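Local coordinates for tail fiber protein (Pseudomonas aeruginosa, PDB 6CL6) that forms the trimeric receptor-binding fiber of an R-type pyocin and probably attaches this contractile injection particle to the surface of target bacteria, at residues N139-V144 and Y194-H199; V173-A176 and F180-Q183; N64-G69 and L115-C120; W206-M209 and G213-N216; S48-A53 and Y100-Y105. All coordinates share one frame; numbering follows the deposited sequence.

Contact 1. Residues N139-V144 and Y194-H199; sequences NLDSMV and YFRCRH. With EDO (1,2-ethanediol), chain T.
The guanidinium of Arg196 presents its NH1-NH2 edge to the carboxylate of Asp141, the two planes 28° apart, while the backbone C of Leu140 and N of Asp141 also border that edge close to its plane. Trp203, on the next strand, makes a cation-pi contact with the same group. Both nitrogens converge on a single oxygen: Asp141 OD1 lies 2.8 Å from Arg196 NH2 and 2.9 Å from Arg196 NH1, met nearly along its C-O axis. NH1 and NH2 grip end-on, and because they share one oxygen both N-H bonds of this salt bridge are bent. From CG to NE the arginine is extended and crosses the aspartate at about a right angle, and NE donates to Gln183 OE1, which should restrain the group's rotation. The loop 139-144 is thereby tied to strand 193-199 of the mixed sheet. It is shaped by an Asx turn, in which Asn139 OD1 accepts from Asp141 N at 2.9 Å, leading into a single 3-10 turn; Ser142 N and OG both donate to Asn139 O. Two residues along the strand, Arg198 bends at chi3 (78°), bringing its NH1 to 3.5 Å from Val144 CG1. A water in the plane of that guanidinium bridges Arg198 NH1 and Asp141 O, whereas Arg198 NH2 bonds to Ser178 O. His199 NE2 makes a weak hydrogen bond to ethanediol O1; the diol also bonds Thr154 N of a neighbouring subunit.

Contact 2. Residues V173-A176 and F180-Q183; sequences VYAA and FIYQ
Strands 173-176 and 180-183 run antiparallel, their axes 4.7 Å apart at 167°, with Tyr174 and Tyr182 as the hydrogen-bonded pair and Val173 and Gln183 as a non-hydrogen-bonded pair beside it. Tyr174 N donates to Tyr182 O at 2.8 Å, and Tyr182 N returns a bond to Tyr174 O at 3.0 Å; both are nearly straight. Val173 CA adds a C-H contact to Tyr182 O. The two tyrosines share one face of the sheet but meet there through their CB atoms, 4.2 Å apart, while Tyr174 O lies at the edge of the Tyr182 ring, in its plane. On the other face Ile181 spreads over two neighbours: its CG2 meets Val173 CG1 at 4.0 Å, and its CD1, folded back by a chi2 of -66°, reaches Ala175 CB at 3.7 Å. Val173 and Gln183 lie side by side and point the same way, CG2 of the valine 4.1 Å from NE2 of the glutamine. Together the strands form a beta hairpin. Besides its tie to Arg196, Gln183 donates through NE2 to Leu140 O and Met143 O. The tyrosine face turns to a neighbouring subunit, whose His172 meets the Tyr174 ring edge-to-face, while strands 147-151 and 193-199 flank the hairpin within the mixed sheet.

Contact 3. Residues N64-G69 and L115-C120; sequences NGPVAG and LPWQRC
Pro66 lies over one face of the Trp117 indole, crossing it obliquely, while the indole's N-H edge is turned to the backbone of Asn64. The proline CB stands above the five-membered ring, 3.9 Å from its centroid and 16° off the normal, a CH-pi contact in which the nearest ring atom is Trp117 CG, at 3.8 Å from Pro66 CB. Farther along the same face, Pro66 CD sits toward the rim and comes within 3.9 Å of Trp117 CE2. The residues 64-66 thus wrap round the indole from its edge to its face: Trp117 NE1 donates to Asn64 O at 2.8 Å in an almost straight bond (175°), with the acceptor in the ring plane. The bond fixes the direction of the N-H edge, and the proline backs one face of the ring. With chi1 at -70°, CG stands anti to the carbonyl carbon of Trp117, and the side chain projects toward the loop. The contact fastens the loop between strands 57-60 and 72-79 to the chain just before strand 118-119, which within this chain is an outermost strand of the five-stranded antiparallel sheet. Across that sheet Trp117 also packs on Ile74, Gln88, Ala90 and Arg102, and Pro66 on Phe72, Ala90 and Tyr100, so that both partners lie across several strands. Asn64 is held by a second bond, its ND2 donating to Asp49 OD1. Beyond the tryptophan, the backbone of Arg119 is hydrogen-bonded to a neighbouring subunit.

Contact 4. Residues W206-M209 and G213-N216; sequences WRRM and GDFN
Asp214 OD1 receives Arg208 NH2 at 2.9 Å, and Asp214 OD2 receives Arg208 NH1 at 3.0 Å, a bidentate end-on salt bridge that pairs each nitrogen with its own oxygen. It links the end of strand 202-208, within this chain an outermost strand of the mixed sheet, to the loop that follows as the chain leaves the sheet. The arginine is fully extended from CG to NE, with CG anti to the backbone N (chi1 -176°), and the two side chains approach from opposite directions. Both bonds are nearly straight, and the carboxylate carbon lies at the guanidinium edge, in its plane. The planes are nevertheless turned 48° against each other: NH2 meets OD1 on the syn side, somewhat out of the carboxylate plane, whereas NH1 comes to OD2 from well above it. Each partner is also held from outside. Arg208 NH2 forms a second salt bridge with Glu191, probably balancing the arginine between two acids, and Asp214 OD2 accepts from the backbone N of His211, three residues back. This is also where the subunits crowd together: Met209 packs on Met209 of both other subunits, and Phe215 stacks on Trp210 of the third subunit. Close beside the bridge, Met209 O lies 3.2 Å from Arg208 NH1, but at an angle too poor for a hydrogen bond.

Contact 5. Residues S48-A53 and Y100-Y105; sequences SDPNTA and YVRVSY
Arg102 reaches from strand 99-104 to Asn51 and Pro50 in one extended sweep. From CB, which points toward the loop 48-53, the chain leaves with CG set between the backbone N and carbonyl carbon (chi1 75°) and then runs straight through CD to NE. NE donates to Gln88 OE1 on the adjacent strand, and Gln88 NE2 in turn donates to Pro50 O. At the tip, NH2 lies 2.8 Å from Asn51 OD1 and NH1 lies 2.9 Å from that same Asn51 OD1, so one amide oxygen takes two bent bonds, both from the same face of its plane. The amide is turned 45° from the guanidinium, and the two side chains cross at about a right angle. NH2 also approaches the apolar side of the loop, with Pro50 CB at 3.7 Å, while Pro50 C and Asn51 N lie at the guanidinium edge, in its plane. An Asx turn shapes the loop: Asp49 OD1 accepts from Asn51 N at 2.8 Å, and Pro50 and Asn51 form a short 3-10 segment. The two bonds join the loop before strand 57-60 to an inner strand of the five-stranded antiparallel sheet. Trp114 makes a cation-pi contact with Arg102 and donates through its NE1 to Asn51 O.

In the fold
The five contacts fall into two groups in successive sheets of the fiber. Contacts 5 and 3, with centres about 9 Å apart, alternate their segments along the chain and belong to the five-stranded antiparallel sheet. Contacts 1, 2 and 4 follow in the mixed sheet: contact 2 lies within the chain span bounded by contact 1, about 7 Å away between centres, and contact 4 comes last, its centre about 19 Å from that of contact 1. Contacts 3 and 2 are about 24 Å apart between centres, with nearest atoms about 13 Å apart. All five touch a second subunit, and contact 4 a third as well, so the two sheets take part in the interface of this elongated trimer.

Contact 1. Residues N139-V144 and Y194-H199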
# COMPACT_ATOMS: atom_id res chain seq x y z
N ASN A 139 27.94 20.79 -20.96
CA ASN A 139 27.84 19.33 -20.89
C ASN A 139 28.61 18.86 -19.66
O ASN A 139 29.85 19.01 -19.58
CB ASN A 139 28.40 18.72 -22.17
CG ASN A 139 28.18 17.23 -22.25
OD1 ASN A 139 27.90 16.53 -21.24
ND2 ASN A 139 28.28 16.71 -23.45
N LEU A 140 27.89 18.31 -18.68
CA LEU A 140 28.55 17.93 -17.45
C LEU A 140 29.58 16.84 -17.67
O LEU A 140 30.45 16.67 -16.82
CB LEU A 140 27.54 17.46 -16.39
CG LEU A 140 26.55 18.52 -15.92
CD1 LEU A 140 25.87 18.07 -14.64
CD2 LEU A 140 27.18 19.89 -15.69
N ASP A 141 29.50 16.13 -18.80
CA ASP A 141 30.55 15.18 -19.15
C ASP A 141 31.90 15.87 -19.33
O ASP A 141 32.94 15.21 -19.31
CB ASP A 141 30.22 14.43 -20.46
CG ASP A 141 29.15 13.36 -20.29
OD1 ASP A 141 28.54 13.27 -19.22
OD2 ASP A 141 28.92 12.56 -21.27
N SER A 142 31.89 17.18 -19.54
CA SER A 142 33.15 17.93 -19.70
C SER A 142 33.74 18.39 -18.37
O SER A 142 34.83 18.96 -18.35
CB SER A 142 32.91 19.15 -20.60
OG SER A 142 32.19 20.16 -19.89
N MET A 143 33.03 18.19 -17.27
CA MET A 143 33.49 18.64 -15.96
C MET A 143 34.27 17.49 -15.31
O MET A 143 33.73 16.69 -14.54
CB MET A 143 32.31 19.09 -15.12
CG MET A 143 31.50 20.20 -15.75
SD MET A 143 32.40 21.73 -16.07
CE MET A 143 32.69 22.28 -14.37
N VAL A 144 35.56 17.41 -15.67
CA VAL A 144 36.35 16.23 -15.33
C VAL A 144 37.55 16.57 -14.44
O VAL A 144 38.48 15.80 -14.33
CB VAL A 144 36.82 15.51 -16.61
CG1 VAL A 144 35.61 14.86 -17.32
CG2 VAL A 144 37.51 16.48 -17.55
N TYR A 194 22.03 13.39 -6.51
CA TYR A 194 22.39 12.44 -7.54
C TYR A 194 23.88 12.14 -7.54
O TYR A 194 24.68 13.01 -7.20
CB TYR A 194 22.07 12.98 -8.94
CG TYR A 194 20.59 13.21 -9.20
CD1 TYR A 194 19.94 14.35 -8.72
CD2 TYR A 194 19.86 12.32 -9.92
CE1 TYR A 194 18.63 14.55 -8.96
CE2 TYR A 194 18.53 12.52 -10.18
CZ TYR A 194 17.92 13.63 -9.70
OH TYR A 194 16.57 13.84 -9.96
N PHE A 195 24.25 10.95 -8.03
CA PHE A 195 25.66 10.65 -8.16
C PHE A 195 25.93 9.76 -9.38
O PHE A 195 25.09 8.98 -9.82
CB PHE A 195 26.22 10.04 -6.86
CG PHE A 195 25.53 8.83 -6.41
CD1 PHE A 195 24.38 8.91 -5.64
CD2 PHE A 195 26.01 7.57 -6.76
CE1 PHE A 195 23.71 7.74 -5.24
CE2 PHE A 195 25.37 6.41 -6.35
CZ PHE A 195 24.21 6.49 -5.59
N ARG A 196 27.13 9.89 -9.94
CA ARG A 196 27.55 9.04 -11.04
C ARG A 196 29.08 9.06 -11.11
O ARG A 196 29.76 9.82 -10.41
CB ARG A 196 26.94 9.47 -12.38
CG ARG A 196 27.57 10.72 -13.00
CD ARG A 196 27.02 11.08 -14.37
NE ARG A 196 27.66 12.30 -14.88
CZ ARG A 196 27.72 12.66 -16.16
NH1 ARG A 196 27.18 11.89 -17.10
NH2 ARG A 196 28.35 13.78 -16.51
N CYS A 197 29.61 8.20 -11.99
CA CYS A 197 31.04 8.05 -12.20
C CYS A 197 31.36 7.79 -13.66
O CYS A 197 30.71 6.93 -14.30
CB CYS A 197 31.59 6.87 -11.37
SG CYS A 197 33.38 6.58 -11.49
N ARG A 198 32.40 8.47 -14.17
CA ARG A 198 32.97 8.12 -15.47
C ARG A 198 34.01 7.04 -15.27
O ARG A 198 35.07 7.28 -14.67
CB ARG A 198 33.57 9.32 -16.17
CG ARG A 198 33.87 9.01 -17.65
CD ARG A 198 34.64 10.12 -18.31
NE ARG A 198 36.05 10.06 -17.93
CZ ARG A 198 36.95 10.95 -18.32
NH1 ARG A 198 36.61 11.95 -19.09
NH2 ARG A 198 38.20 10.82 -17.91
N HIS A 199 33.72 5.85 -15.78
CA HIS A 199 34.60 4.69 -15.58
C HIS A 199 35.22 4.34 -16.92
O HIS A 199 34.50 4.05 -17.88
CB HIS A 199 33.85 3.50 -15.02
CG HIS A 199 34.69 2.27 -14.93
ND1 HIS A 199 34.34 1.07 -15.50
CD2 HIS A 199 35.92 2.08 -14.39
CE1 HIS A 199 35.29 0.18 -15.28
NE2 HIS A 199 36.25 0.77 -14.61
C1 EDO T . 36.77 -1.20 -11.71
O1 EDO T . 37.06 -1.49 -13.08
C2 EDO T . 36.23 -2.47 -11.05
O2 EDO T . 37.34 -3.28 -10.67
O HOH W 1 33.98 12.91 -20.20

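Contact 2. Residues V173-A176 and F180-Q183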
# COMPACT_ATOMS: atom_id res chain seq x y z
N VAL A 173 32.84 17.52 -8.30
CA VAL A 173 33.64 16.61 -9.09
C VAL A 173 34.80 16.12 -8.24
O VAL A 173 35.60 16.93 -7.76
CB VAL A 173 34.15 17.27 -10.38
CG1 VAL A 173 34.93 16.25 -11.21
CG2 VAL A 173 33.04 17.88 -11.17
N TYR A 174 34.92 14.81 -8.09
CA TYR A 174 36.05 14.15 -7.46
C TYR A 174 36.78 13.35 -8.54
O TYR A 174 36.46 12.19 -8.80
CB TYR A 174 35.62 13.29 -6.29
CG TYR A 174 34.69 14.00 -5.34
CD1 TYR A 174 35.17 14.95 -4.43
CD2 TYR A 174 33.34 13.72 -5.32
CE1 TYR A 174 34.34 15.58 -3.57
CE2 TYR A 174 32.50 14.35 -4.45
CZ TYR A 174 33.01 15.29 -3.57
OH TYR A 174 32.21 15.92 -2.68
N ALA A 175 37.79 14.00 -9.13
CA ALA A 175 38.55 13.39 -10.23
C ALA A 175 39.63 12.50 -9.62
O ALA A 175 40.83 12.85 -9.52
CB ALA A 175 39.11 14.47 -11.13
N ALA A 176 39.20 11.32 -9.17
CA ALA A 176 40.12 10.40 -8.50
C ALA A 176 41.26 10.01 -9.42
O ALA A 176 42.43 10.03 -9.02
CB ALA A 176 39.39 9.15 -8.02
N PHE A 180 38.40 7.03 -13.26
CA PHE A 180 37.37 7.10 -12.22
C PHE A 180 37.15 8.58 -11.87
O PHE A 180 37.86 9.15 -11.03
CB PHE A 180 37.76 6.30 -10.99
CG PHE A 180 37.89 4.83 -11.21
CD1 PHE A 180 39.11 4.28 -11.62
CD2 PHE A 180 36.82 3.98 -10.97
CE1 PHE A 180 39.24 2.91 -11.82
CE2 PHE A 180 36.94 2.63 -11.15
CZ PHE A 180 38.16 2.09 -11.59
N ILE A 181 36.19 9.20 -12.56
CA ILE A 181 35.79 10.57 -12.32
C ILE A 181 34.42 10.52 -11.67
O ILE A 181 33.45 10.10 -12.31
CB ILE A 181 35.71 11.41 -13.60
CG1 ILE A 181 36.99 11.38 -14.42
CG2 ILE A 181 35.31 12.87 -13.24
CD1 ILE A 181 38.17 12.01 -13.77
N TYR A 182 34.33 10.90 -10.40
CA TYR A 182 33.05 10.86 -9.67
C TYR A 182 32.42 12.25 -9.68
O TYR A 182 33.13 13.27 -9.58
CB TYR A 182 33.30 10.40 -8.24
CG TYR A 182 33.76 8.97 -8.13
CD1 TYR A 182 35.10 8.62 -8.25
CD2 TYR A 182 32.85 7.95 -7.88
CE1 TYR A 182 35.52 7.32 -8.16
CE2 TYR A 182 33.26 6.63 -7.76
CZ TYR A 182 34.58 6.32 -7.92
OH TYR A 182 35.00 5.01 -7.82
N GLN A 183 31.10 12.30 -9.78
CA GLN A 183 30.32 13.52 -9.66
C GLN A 183 29.13 13.30 -8.72
O GLN A 183 28.55 12.22 -8.67
CB GLN A 183 29.79 14.02 -11.02
CG GLN A 183 30.87 14.28 -12.06
CD GLN A 183 30.32 14.79 -13.36
OE1 GLN A 183 29.22 14.39 -13.77
NE2 GLN A 183 31.08 15.68 -14.02

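Contact 3. Residues N64-G69 and L115-C120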
# COMPACT_ATOMS: atom_id res chain seq x y z
N ASN A 64 63.25 21.50 -14.22
CA ASN A 64 63.27 21.24 -12.78
C ASN A 64 62.44 22.22 -11.98
O ASN A 64 62.34 22.06 -10.76
CB ASN A 64 64.73 21.22 -12.28
CG ASN A 64 65.42 19.89 -12.59
OD1 ASN A 64 64.78 18.88 -12.69
ND2 ASN A 64 66.73 19.92 -12.75
N GLY A 65 61.84 23.25 -12.65
CA GLY A 65 60.85 24.07 -12.03
C GLY A 65 59.55 23.31 -11.83
O GLY A 65 59.45 22.12 -12.13
N PRO A 66 58.51 24.01 -11.31
CA PRO A 66 57.29 23.30 -10.88
C PRO A 66 56.34 22.88 -11.99
O PRO A 66 55.61 21.90 -11.84
CB PRO A 66 56.62 24.30 -9.92
CG PRO A 66 57.12 25.65 -10.41
CD PRO A 66 58.52 25.42 -10.91
N VAL A 67 56.32 23.59 -13.11
CA VAL A 67 55.38 23.29 -14.19
C VAL A 67 56.11 23.28 -15.53
O VAL A 67 56.47 24.34 -16.06
CB VAL A 67 54.18 24.24 -14.24
CG1 VAL A 67 53.20 23.75 -15.30
CG2 VAL A 67 53.50 24.35 -12.92
N ALA A 68 56.30 22.09 -16.10
CA ALA A 68 57.07 21.96 -17.32
C ALA A 68 56.49 22.81 -18.45
O ALA A 68 55.27 22.85 -18.67
CB ALA A 68 57.13 20.49 -17.74
N GLY A 69 57.39 23.47 -19.17
CA GLY A 69 57.00 24.39 -20.22
C GLY A 69 56.70 25.80 -19.79
O GLY A 69 56.44 26.63 -20.67
N LEU A 115 63.51 17.71 -2.97
CA LEU A 115 62.20 17.09 -2.89
C LEU A 115 61.30 17.66 -3.97
O LEU A 115 61.60 18.69 -4.57
CB LEU A 115 61.61 17.29 -1.53
CG LEU A 115 62.45 16.88 -0.34
CD1 LEU A 115 61.63 17.04 0.94
CD2 LEU A 115 62.97 15.42 -0.50
N PRO A 116 60.20 16.97 -4.31
CA PRO A 116 59.31 17.49 -5.34
C PRO A 116 58.64 18.78 -4.91
O PRO A 116 58.42 19.05 -3.72
CB PRO A 116 58.26 16.37 -5.51
CG PRO A 116 58.86 15.17 -4.90
CD PRO A 116 59.73 15.67 -3.79
N TRP A 117 58.31 19.60 -5.91
CA TRP A 117 57.58 20.83 -5.63
C TRP A 117 56.21 20.54 -5.03
O TRP A 117 55.50 19.62 -5.45
CB TRP A 117 57.41 21.62 -6.92
CG TRP A 117 58.62 22.21 -7.48
CD1 TRP A 117 59.40 21.70 -8.45
CD2 TRP A 117 59.21 23.47 -7.11
NE1 TRP A 117 60.43 22.54 -8.73
CE2 TRP A 117 60.34 23.65 -7.92
CE3 TRP A 117 58.90 24.44 -6.17
CZ2 TRP A 117 61.15 24.75 -7.83
CZ3 TRP A 117 59.71 25.56 -6.08
CH2 TRP A 117 60.83 25.69 -6.90
N GLN A 118 55.84 21.34 -4.04
CA GLN A 118 54.54 21.29 -3.42
C GLN A 118 53.79 22.57 -3.75
O GLN A 118 54.34 23.69 -3.70
CB GLN A 118 54.68 21.14 -1.90
CG GLN A 118 53.41 21.27 -1.07
CD GLN A 118 52.39 20.17 -1.33
OE1 GLN A 118 51.71 20.16 -2.34
NE2 GLN A 118 52.34 19.21 -0.44
N ARG A 119 52.53 22.44 -4.11
CA ARG A 119 51.76 23.60 -4.50
C ARG A 119 51.30 24.38 -3.27
O ARG A 119 50.89 23.79 -2.27
CB ARG A 119 50.51 23.19 -5.30
CG ARG A 119 49.79 24.39 -5.82
CD ARG A 119 49.28 24.14 -7.19
NE ARG A 119 48.50 25.28 -7.67
CZ ARG A 119 47.59 25.19 -8.64
NH1 ARG A 119 47.37 24.01 -9.20
NH2 ARG A 119 46.91 26.26 -9.04
N CYS A 120 51.33 25.72 -3.38
CA CYS A 120 50.90 26.59 -2.30
C CYS A 120 49.58 27.28 -2.56
O CYS A 120 48.74 27.32 -1.66
CB CYS A 120 51.97 27.65 -2.03
SG CYS A 120 53.52 26.94 -1.46

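Contact 4. Residues W206-M209 and G213-N216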
# COMPACT_ATOMS: atom_id res chain seq x y z
N TRP A 206 23.20 8.41 -13.97
CA TRP A 206 22.99 9.05 -12.67
C TRP A 206 22.13 8.13 -11.80
O TRP A 206 21.20 7.49 -12.29
CB TRP A 206 22.31 10.40 -12.84
CG TRP A 206 23.16 11.50 -13.40
CD1 TRP A 206 23.15 11.98 -14.69
CD2 TRP A 206 24.09 12.32 -12.67
NE1 TRP A 206 24.05 13.03 -14.80
CE2 TRP A 206 24.63 13.26 -13.57
CE3 TRP A 206 24.54 12.32 -11.35
CZ2 TRP A 206 25.60 14.19 -13.19
CZ3 TRP A 206 25.48 13.24 -10.95
CH2 TRP A 206 26.01 14.17 -11.86
N ARG A 207 22.48 8.06 -10.52
CA ARG A 207 21.66 7.44 -9.50
C ARG A 207 20.93 8.55 -8.74
O ARG A 207 21.53 9.58 -8.38
CB ARG A 207 22.49 6.61 -8.54
CG ARG A 207 23.22 5.47 -9.19
CD ARG A 207 22.27 4.56 -9.95
NE ARG A 207 22.64 3.15 -9.77
CZ ARG A 207 22.12 2.15 -10.47
NH1 ARG A 207 21.22 2.40 -11.41
NH2 ARG A 207 22.52 0.91 -10.23
N ARG A 208 19.65 8.37 -8.54
CA ARG A 208 18.80 9.35 -7.86
C ARG A 208 18.43 8.83 -6.48
O ARG A 208 17.78 7.77 -6.35
CB ARG A 208 17.54 9.62 -8.68
CG ARG A 208 16.66 10.69 -8.07
CD ARG A 208 15.38 10.84 -8.85
NE ARG A 208 14.58 11.91 -8.30
CZ ARG A 208 13.88 11.81 -7.17
NH1 ARG A 208 13.92 10.70 -6.47
NH2 ARG A 208 13.16 12.84 -6.73
N MET A 209 18.81 9.57 -5.46
CA MET A 209 18.42 9.22 -4.09
C MET A 209 16.90 9.25 -3.91
O MET A 209 16.24 10.15 -4.41
CB MET A 209 19.08 10.19 -3.10
CG MET A 209 18.78 9.93 -1.65
SD MET A 209 19.24 11.32 -0.56
CE MET A 209 20.98 11.46 -0.76
N GLY A 213 10.70 13.45 0.73
CA GLY A 213 9.83 14.22 -0.13
C GLY A 213 9.25 13.45 -1.30
O GLY A 213 8.26 13.88 -1.88
N ASP A 214 9.85 12.31 -1.65
CA ASP A 214 9.35 11.52 -2.75
C ASP A 214 8.15 10.68 -2.36
O ASP A 214 7.15 10.63 -3.09
CB ASP A 214 10.45 10.59 -3.28
CG ASP A 214 11.59 11.34 -3.91
OD1 ASP A 214 11.29 12.33 -4.59
OD2 ASP A 214 12.76 10.90 -3.70
N PHE A 215 8.27 9.94 -1.26
CA PHE A 215 7.21 9.05 -0.79
C PHE A 215 7.47 8.71 0.67
O PHE A 215 8.59 8.86 1.17
CB PHE A 215 7.12 7.75 -1.59
CG PHE A 215 8.31 6.86 -1.43
CD1 PHE A 215 9.44 7.04 -2.22
CD2 PHE A 215 8.32 5.84 -0.48
CE1 PHE A 215 10.55 6.20 -2.05
CE2 PHE A 215 9.42 5.03 -0.30
CZ PHE A 215 10.55 5.21 -1.09
N ASN A 216 6.43 8.23 1.32
CA ASN A 216 6.46 7.74 2.69
C ASN A 216 6.10 6.26 2.63
O ASN A 216 5.02 5.92 2.15
CB ASN A 216 5.47 8.53 3.57
CG ASN A 216 5.50 8.10 5.03
OD1 ASN A 216 6.06 7.06 5.39
ND2 ASN A 216 4.87 8.90 5.89

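Contact 5. Residues S48-A53 and Y100-Y105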
# COMPACT_ATOMS: atom_id res chain seq x y z
N SER A 48 68.26 28.61 -16.87
CA SER A 48 69.11 28.03 -15.83
C SER A 48 68.40 26.95 -15.02
O SER A 48 67.20 27.03 -14.76
CB SER A 48 69.61 29.14 -14.90
OG SER A 48 70.47 30.04 -15.61
N ASP A 49 69.16 25.95 -14.60
CA ASP A 49 68.64 24.84 -13.77
C ASP A 49 68.44 25.33 -12.33
O ASP A 49 69.42 25.66 -11.65
CB ASP A 49 69.59 23.66 -13.82
CG ASP A 49 69.07 22.43 -13.07
OD1 ASP A 49 68.00 22.52 -12.41
OD2 ASP A 49 69.73 21.37 -13.11
N PRO A 50 67.23 25.35 -11.81
CA PRO A 50 67.07 25.75 -10.40
C PRO A 50 67.69 24.78 -9.43
O PRO A 50 67.97 25.17 -8.28
CB PRO A 50 65.53 25.85 -10.24
CG PRO A 50 64.97 24.94 -11.28
CD PRO A 50 65.93 24.99 -12.45
N ASN A 51 67.97 23.54 -9.84
CA ASN A 51 68.62 22.59 -8.94
C ASN A 51 70.03 23.06 -8.55
O ASN A 51 70.52 22.74 -7.46
CB ASN A 51 68.73 21.21 -9.59
CG ASN A 51 67.44 20.43 -9.54
OD1 ASN A 51 66.32 20.98 -9.47
ND2 ASN A 51 67.57 19.10 -9.57
N THR A 52 70.68 23.83 -9.42
CA THR A 52 72.03 24.29 -9.17
C THR A 52 72.06 25.78 -8.85
O THR A 52 73.11 26.44 -8.99
CB THR A 52 72.96 23.95 -10.36
OG1 THR A 52 72.47 24.52 -11.57
CG2 THR A 52 73.03 22.47 -10.52
N ALA A 53 70.95 26.31 -8.35
CA ALA A 53 70.86 27.72 -8.02
C ALA A 53 71.88 28.13 -6.96
O ALA A 53 72.10 27.44 -5.97
CB ALA A 53 69.45 28.04 -7.52
N TYR A 100 54.51 27.64 -5.69
CA TYR A 100 55.02 26.34 -5.30
C TYR A 100 56.19 26.52 -4.34
O TYR A 100 56.84 27.57 -4.33
CB TYR A 100 55.49 25.51 -6.52
CG TYR A 100 54.37 25.23 -7.48
CD1 TYR A 100 53.95 26.20 -8.38
CD2 TYR A 100 53.73 23.97 -7.50
CE1 TYR A 100 52.91 25.96 -9.27
CE2 TYR A 100 52.70 23.72 -8.40
CZ TYR A 100 52.29 24.73 -9.27
OH TYR A 100 51.25 24.52 -10.14
N VAL A 101 56.47 25.48 -3.56
CA VAL A 101 57.61 25.46 -2.64
C VAL A 101 58.29 24.11 -2.70
O VAL A 101 57.64 23.07 -2.93
CB VAL A 101 57.15 25.81 -1.20
CG1 VAL A 101 56.25 24.68 -0.64
CG2 VAL A 101 58.34 26.03 -0.30
N ARG A 102 59.62 24.11 -2.54
CA ARG A 102 60.39 22.86 -2.43
C ARG A 102 61.65 23.08 -1.59
O ARG A 102 61.92 24.18 -1.08
CB ARG A 102 60.74 22.26 -3.79
CG ARG A 102 61.85 22.94 -4.56
CD ARG A 102 62.33 22.11 -5.72
NE ARG A 102 63.39 22.82 -6.44
CZ ARG A 102 64.11 22.30 -7.41
NH1 ARG A 102 63.89 21.08 -7.82
NH2 ARG A 102 65.05 23.03 -7.97
N VAL A 103 62.43 22.01 -1.43
CA VAL A 103 63.53 22.02 -0.49
C VAL A 103 64.58 21.01 -0.92
O VAL A 103 64.28 19.94 -1.44
CB VAL A 103 63.03 21.74 0.95
CG1 VAL A 103 62.49 20.35 1.05
CG2 VAL A 103 64.16 21.96 1.96
N SER A 104 65.84 21.39 -0.72
CA SER A 104 66.95 20.46 -0.80
C SER A 104 67.62 20.35 0.57
O SER A 104 68.05 21.35 1.15
CB SER A 104 67.98 20.87 -1.85
OG SER A 104 69.13 20.00 -1.76
N TYR A 105 67.77 19.12 1.06
CA TYR A 105 68.49 18.87 2.30
C TYR A 105 69.31 17.61 2.13
O TYR A 105 68.80 16.58 1.69
CB TYR A 105 67.56 18.70 3.51
CG TYR A 105 68.35 18.15 4.68
CD1 TYR A 105 69.11 19.00 5.49
CD2 TYR A 105 68.42 16.79 4.92
CE1 TYR A 105 69.87 18.50 6.52
CE2 TYR A 105 69.21 16.28 5.96
CZ TYR A 105 69.92 17.13 6.74
OH TYR A 105 70.70 16.65 7.78